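Local coordinates for thiamine-phosphate synthase (Pyrococcus furiosus, PDB 1XI3), which probably condenses a thiazole phosphate with a hydroxymethylpyrimidine diphosphate to form thiamine phosphate, a magnesium-dependent step of thiamine diphosphate biosynthesis, at residues A[129-140]-A[161-171]. Numbering follows the deposited sequence. Where two conformers were deposited one is given.
Sequences ADYLGAGSVFPT and VKIPVVAIGGI. With SO4 (sulfate ion), chain C.
With CG anti to its carbonyl carbon (chi1 -57°) and an extended chi2, L132 sends its two methyls to different partners: CD2 packs on I163 CD1 at 3.6 Å, the two side chains crossing at about a right angle, while CD1 meets V161 CG2 tip to tip at 4.1 Å. I163 reaches this spot because its CG1 lies between backbone N and carbonyl carbon (chi1 55°). Helices 118-127 and 150-160 also touch L132, so an alanine here would probably open a gap between strand and helices and leave the ends of V161 and I163 without one of their apolar partners. Strands 131-135 and 165-168 run parallel, their axes 4.6 Å apart at closest approach. V166 uses both its backbone N and its O: N gives a nearly straight bond to L132 O (2.8 Å), and O accepts from A134 N (2.9 Å). Beyond the strands, a cis peptide precedes S136, and V137 N and F138 N bond to I168 O and G169 O, respectively. G169 has backbone angles at which a CB would be jammed against the preceding carbonyl O. G170 N donates to sulfate O4 (3.1 Å), beside T140 CG2; S191 OG and I190 N also bond to the anion. This is the pairing of the sixth and seventh strands of a TIM barrel, the loops at the C-terminal ends of whose strands hold a sulfate, consistent with the predicted thiazole phosphate site.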
ATOM      1  N   ALA A 129      -4.981   4.382 -19.112  1.00 19.60           N
ATOM      2  CA  ALA A 129      -5.981   4.736 -18.124  1.00 15.37           C
ATOM      3  C   ALA A 129      -7.355   4.463 -18.706  1.00 17.28           C
ATOM      4  O   ALA A 129      -7.589   4.680 -19.906  1.00 14.11           O
ATOM      5  CB  ALA A 129      -5.867   6.179 -17.730  1.00 15.37           C
ATOM      6  N   ASP A 130      -8.271   3.998 -17.853  1.00 15.16           N
ATOM      7  CA  ASP A 130      -9.657   3.804 -18.266  1.00 13.15           C
ATOM      8  C   ASP A 130     -10.513   5.051 -18.162  1.00 12.38           C
ATOM      9  O   ASP A 130     -11.450   5.222 -18.938  1.00 14.87           O
ATOM     10  CB  ASP A 130     -10.270   2.668 -17.429  1.00 12.11           C
ATOM     11  CG  ASP A 130      -9.587   1.356 -17.696  1.00 15.91           C
ATOM     12  OD1 ASP A 130      -8.937   0.793 -16.805  1.00 15.03           O
ATOM     13  OD2 ASP A 130      -9.678   0.887 -18.857  1.00 20.16           O
ATOM     14  N   TYR A 131     -10.210   5.919 -17.199  1.00 12.20           N
ATOM     15  CA  TYR A 131     -10.838   7.227 -17.121  1.00  9.98           C
ATOM     16  C   TYR A 131      -9.882   8.190 -16.482  1.00 11.19           C
ATOM     17  O   TYR A 131      -8.851   7.798 -15.935  1.00 12.64           O
ATOM     18  CB  TYR A 131     -12.189   7.200 -16.347  1.00 12.06           C
ATOM     19  CG  TYR A 131     -12.040   6.977 -14.857  1.00 11.61           C
ATOM     20  CD1 TYR A 131     -11.916   5.677 -14.315  1.00 13.02           C
ATOM     21  CD2 TYR A 131     -11.975   8.049 -13.980  1.00 14.02           C
ATOM     22  CE1 TYR A 131     -11.751   5.479 -12.936  1.00 10.24           C
ATOM     23  CE2 TYR A 131     -11.806   7.855 -12.608  1.00 11.72           C
ATOM     24  CZ  TYR A 131     -11.675   6.571 -12.092  1.00 13.00           C
ATOM     25  OH  TYR A 131     -11.478   6.429 -10.733  1.00 14.52           O
ATOM     26  N   LEU A 132     -10.232   9.462 -16.601  1.00 13.34           N
ATOM     27  CA  LEU A 132      -9.432  10.541 -16.039  1.00 12.04           C
ATOM     28  C   LEU A 132     -10.214  11.243 -14.969  1.00 12.03           C
ATOM     29  O   LEU A 132     -11.414  11.513 -15.118  1.00 11.96           O
ATOM     30  CB  LEU A 132      -9.076  11.608 -17.099  1.00 11.22           C
ATOM     31  CG  LEU A 132      -8.338  11.096 -18.320  1.00 11.93           C
ATOM     32  CD1 LEU A 132      -7.993  12.283 -19.228  1.00 13.39           C
ATOM     33  CD2 LEU A 132      -7.091  10.367 -17.926  1.00 14.51           C
ATOM     34  N   GLY A 133      -9.510  11.581 -13.886  1.00 12.91           N
ATOM     35  CA  GLY A 133      -9.961  12.580 -12.926  1.00 11.10           C
ATOM     36  C   GLY A 133      -9.219  13.878 -13.259  1.00 11.91           C
ATOM     37  O   GLY A 133      -8.081  14.021 -12.879  1.00 11.12           O
ATOM     38  N   ALA A 134      -9.901  14.794 -13.939  1.00 12.42           N
ATOM     39  CA  ALA A 134      -9.259  16.055 -14.432  1.00 13.24           C
ATOM     40  C   ALA A 134      -9.588  17.187 -13.505  1.00 12.62           C
ATOM     41  O   ALA A 134     -10.757  17.508 -13.276  1.00 13.37           O
ATOM     42  CB  ALA A 134      -9.713  16.368 -15.845  1.00 14.73           C
ATOM     43  N   GLY A 135      -8.558  17.799 -12.896  1.00 12.29           N
ATOM     44  CA  GLY A 135      -8.774  18.901 -11.999  1.00 12.76           C
ATOM     45  C   GLY A 135      -7.459  19.607 -11.666  1.00 13.10           C
ATOM     46  O   GLY A 135      -6.463  19.324 -12.279  1.00 14.12           O
ATOM     47  N   SER A 136      -7.453  20.479 -10.676  1.00 15.97           N
ATOM     48  CA  SER A 136      -8.612  20.922  -9.942  1.00 15.36           C
ATOM     49  C   SER A 136      -9.347  21.964 -10.775  1.00 18.46           C
ATOM     50  O   SER A 136      -8.740  22.898 -11.292  1.00 16.51           O
ATOM     51  CB  SER A 136      -8.184  21.536  -8.617  0.65 14.42           C
ATOM     52  OG  SER A 136      -9.306  21.745  -7.791  0.65 17.98           O
ATOM     53  N   VAL A 137     -10.653  21.795 -10.949  1.00 14.56           N
ATOM     54  CA  VAL A 137     -11.388  22.787 -11.763  1.00 14.09           C
ATOM     55  C   VAL A 137     -11.292  24.192 -11.096  1.00 17.56           C
ATOM     56  O   VAL A 137     -10.970  25.215 -11.764  1.00 17.54           O
ATOM     57  CB  VAL A 137     -12.847  22.398 -11.964  1.00 15.79           C
ATOM     58  CG1 VAL A 137     -13.558  23.401 -12.860  1.00 16.71           C
ATOM     59  CG2 VAL A 137     -12.939  21.019 -12.586  1.00 14.30           C
ATOM     60  N   PHE A 138     -11.583  24.199  -9.804  1.00 18.75           N
ATOM     61  CA  PHE A 138     -11.522  25.395  -8.972  1.00 21.55           C
ATOM     62  C   PHE A 138     -10.617  25.113  -7.761  1.00 25.42           C
ATOM     63  O   PHE A 138     -10.315  23.961  -7.446  1.00 20.92           O
ATOM     64  CB  PHE A 138     -12.916  25.770  -8.488  1.00 22.44           C
ATOM     65  CG  PHE A 138     -13.954  25.844  -9.565  1.00 22.26           C
ATOM     66  CD1 PHE A 138     -14.925  24.860  -9.678  1.00 23.31           C
ATOM     67  CD2 PHE A 138     -13.989  26.922 -10.446  1.00 25.26           C
ATOM     68  CE1 PHE A 138     -15.913  24.944 -10.648  1.00 24.40           C
ATOM     69  CE2 PHE A 138     -14.961  26.987 -11.438  1.00 26.92           C
ATOM     70  CZ  PHE A 138     -15.914  26.003 -11.533  1.00 23.42           C
ATOM     71  N   PRO A 139     -10.153  26.166  -7.073  1.00 28.88           N
ATOM     72  CA  PRO A 139      -9.306  25.931  -5.892  1.00 29.69           C
ATOM     73  C   PRO A 139      -9.959  25.041  -4.820  1.00 34.88           C
ATOM     74  O   PRO A 139     -11.170  25.155  -4.581  1.00 32.12           O
ATOM     75  CB  PRO A 139      -9.073  27.354  -5.343  1.00 32.35           C
ATOM     76  CG  PRO A 139      -9.274  28.246  -6.512  1.00 31.20           C
ATOM     77  CD  PRO A 139     -10.376  27.602  -7.311  1.00 32.00           C
ATOM     78  N   THR A 140      -9.161  24.169  -4.188  1.00 36.16           N
ATOM     79  CA  THR A 140      -9.644  23.222  -3.163  1.00 41.09           C
ATOM     80  C   THR A 140      -8.759  23.252  -1.919  1.00 42.67           C
ATOM     81  O   THR A 140      -8.492  24.318  -1.368  1.00 50.48           O
ATOM     82  CB  THR A 140      -9.619  21.774  -3.677  1.00 44.27           C
ATOM     83  OG1 THR A 140      -8.271  21.396  -3.974  1.00 48.20           O
ATOM     84  CG2 THR A 140     -10.414  21.642  -4.910  1.00 47.63           C
ATOM     85  N   VAL A 161      -9.327  13.921 -25.487  1.00 20.51           N
ATOM     86  CA  VAL A 161      -9.214  12.499 -25.164  1.00 19.06           C
ATOM     87  C   VAL A 161     -10.503  11.764 -25.487  1.00 18.05           C
ATOM     88  O   VAL A 161     -11.553  12.378 -25.598  1.00 20.03           O
ATOM     89  CB  VAL A 161      -8.864  12.248 -23.660  1.00 18.99           C
ATOM     90  CG1 VAL A 161      -7.639  13.009 -23.277  1.00 16.50           C
ATOM     91  CG2 VAL A 161     -10.040  12.595 -22.747  1.00 19.81           C
ATOM     92  N   LYS A 162     -10.393  10.444 -25.627  1.00 20.19           N
ATOM     93  CA  LYS A 162     -11.520   9.593 -26.016  1.00 21.63           C
ATOM     94  C   LYS A 162     -12.098   8.782 -24.853  1.00 23.31           C
ATOM     95  O   LYS A 162     -13.207   8.248 -24.963  1.00 24.50           O
ATOM     96  CB  LYS A 162     -11.063   8.628 -27.101  1.00 25.24           C
ATOM     97  CG  LYS A 162     -10.592   9.344 -28.351  1.00 29.14           C
ATOM     98  N   ILE A 163     -11.333   8.675 -23.766  1.00 19.08           N
ATOM     99  CA  ILE A 163     -11.792   7.980 -22.561  1.00 16.41           C
ATOM    100  C   ILE A 163     -12.636   8.915 -21.670  1.00 14.11           C
ATOM    101  O   ILE A 163     -12.583  10.153 -21.799  1.00 17.33           O
ATOM    102  CB  ILE A 163     -10.616   7.409 -21.716  1.00 15.24           C
ATOM    103  CG1 ILE A 163      -9.574   8.501 -21.353  1.00 15.33           C
ATOM    104  CG2 ILE A 163      -9.931   6.257 -22.447  1.00 18.88           C
ATOM    105  CD1 ILE A 163      -8.528   8.078 -20.375  1.00 13.41           C
ATOM    106  N   PRO A 164     -13.475   8.326 -20.779  1.00 14.78           N
ATOM    107  CA  PRO A 164     -14.275   9.155 -19.918  1.00 14.33           C
ATOM    108  C   PRO A 164     -13.475  10.088 -19.032  1.00 13.36           C
ATOM    109  O   PRO A 164     -12.377   9.736 -18.590  1.00 14.67           O
ATOM    110  CB  PRO A 164     -15.027   8.165 -19.055  1.00 14.13           C
ATOM    111  CG  PRO A 164     -15.053   6.908 -19.863  1.00 14.79           C
ATOM    112  CD  PRO A 164     -13.771   6.899 -20.595  1.00 15.44           C
ATOM    113  N   VAL A 165     -14.053  11.251 -18.806  1.00 11.44           N
ATOM    114  CA  VAL A 165     -13.444  12.299 -17.970  1.00 13.91           C
ATOM    115  C   VAL A 165     -14.414  12.669 -16.852  1.00 14.80           C
ATOM    116  O   VAL A 165     -15.571  13.035 -17.116  1.00 14.34           O
ATOM    117  CB  VAL A 165     -13.094  13.557 -18.803  1.00 13.74           C
ATOM    118  CG1 VAL A 165     -12.459  14.638 -17.895  1.00 16.40           C
ATOM    119  CG2 VAL A 165     -12.228  13.194 -19.996  1.00 15.25           C
ATOM    120  N   VAL A 166     -13.932  12.569 -15.602  1.00 11.77           N
ATOM    121  CA  VAL A 166     -14.634  13.032 -14.424  1.00 12.17           C
ATOM    122  C   VAL A 166     -13.946  14.315 -13.951  1.00 14.27           C
ATOM    123  O   VAL A 166     -12.730  14.325 -13.718  1.00 13.52           O
ATOM    124  CB  VAL A 166     -14.598  11.982 -13.313  1.00 14.59           C
ATOM    125  CG1 VAL A 166     -15.328  12.470 -12.112  1.00 16.12           C
ATOM    126  CG2 VAL A 166     -15.214  10.670 -13.819  1.00 16.76           C
ATOM    127  N   ALA A 167     -14.697  15.405 -13.858  1.00 13.70           N
ATOM    128  CA  ALA A 167     -14.148  16.673 -13.334  1.00 13.04           C
ATOM    129  C   ALA A 167     -13.987  16.555 -11.835  1.00 12.80           C
ATOM    130  O   ALA A 167     -14.827  15.940 -11.176  1.00 12.16           O
ATOM    131  CB  ALA A 167     -15.108  17.830 -13.630  1.00 14.67           C
ATOM    132  N   ILE A 168     -12.948  17.201 -11.266  1.00 11.96           N
ATOM    133  CA  ILE A 168     -12.777  17.215  -9.851  1.00 12.76           C
ATOM    134  C   ILE A 168     -12.182  18.544  -9.387  1.00 13.58           C
ATOM    135  O   ILE A 168     -11.384  19.157 -10.112  1.00 13.54           O
ATOM    136  CB  ILE A 168     -11.874  16.019  -9.369  1.00 13.23           C
ATOM    137  CG1 ILE A 168     -11.925  15.916  -7.845  1.00 13.58           C
ATOM    138  CG2 ILE A 168     -10.472  16.139  -9.917  1.00 14.70           C
ATOM    139  CD1 ILE A 168     -11.307  14.689  -7.255  1.00 15.24           C
ATOM    140  N   GLY A 169     -12.575  18.953  -8.191  1.00 14.67           N
ATOM    141  CA  GLY A 169     -11.906  20.022  -7.486  1.00 15.09           C
ATOM    142  C   GLY A 169     -12.752  21.263  -7.340  1.00 16.59           C
ATOM    143  O   GLY A 169     -12.993  21.979  -8.321  1.00 18.41           O
ATOM    144  N   GLY A 170     -13.222  21.506  -6.132  1.00 18.31           N
ATOM    145  CA  GLY A 170     -14.005  22.700  -5.848  1.00 18.63           C
ATOM    146  C   GLY A 170     -15.416  22.707  -6.402  1.00 20.58           C
ATOM    147  O   GLY A 170     -16.047  23.784  -6.524  1.00 21.06           O
ATOM    148  N   ILE A 171     -15.937  21.515  -6.713  1.00 19.60           N
ATOM    149  CA  ILE A 171     -17.242  21.393  -7.349  1.00 17.14           C
ATOM    150  C   ILE A 171     -18.354  21.339  -6.317  1.00 20.97           C
ATOM    151  O   ILE A 171     -18.266  20.637  -5.320  1.00 21.89           O
ATOM    152  CB  ILE A 171     -17.330  20.169  -8.295  1.00 15.44           C
ATOM    153  CG1 ILE A 171     -16.215  20.228  -9.353  1.00 16.06           C
ATOM    154  CG2 ILE A 171     -18.689  20.109  -8.969  1.00 16.72           C
ATOM    155  CD1 ILE A 171     -16.035  18.930 -10.173  1.00 18.20           C
TER
HETATM  156  S   SO4 C 301     -13.541  19.336  -3.195  0.80 24.41           S
HETATM  157  O1  SO4 C 301     -14.145  20.682  -3.208  0.80 30.73           O
HETATM  158  O2  SO4 C 301     -13.499  19.021  -1.773  0.80 22.22           O
HETATM  159  O3  SO4 C 301     -14.397  18.387  -3.910  0.80 21.29           O
HETATM  160  O4  SO4 C 301     -12.323  19.454  -3.939  0.80 26.53           O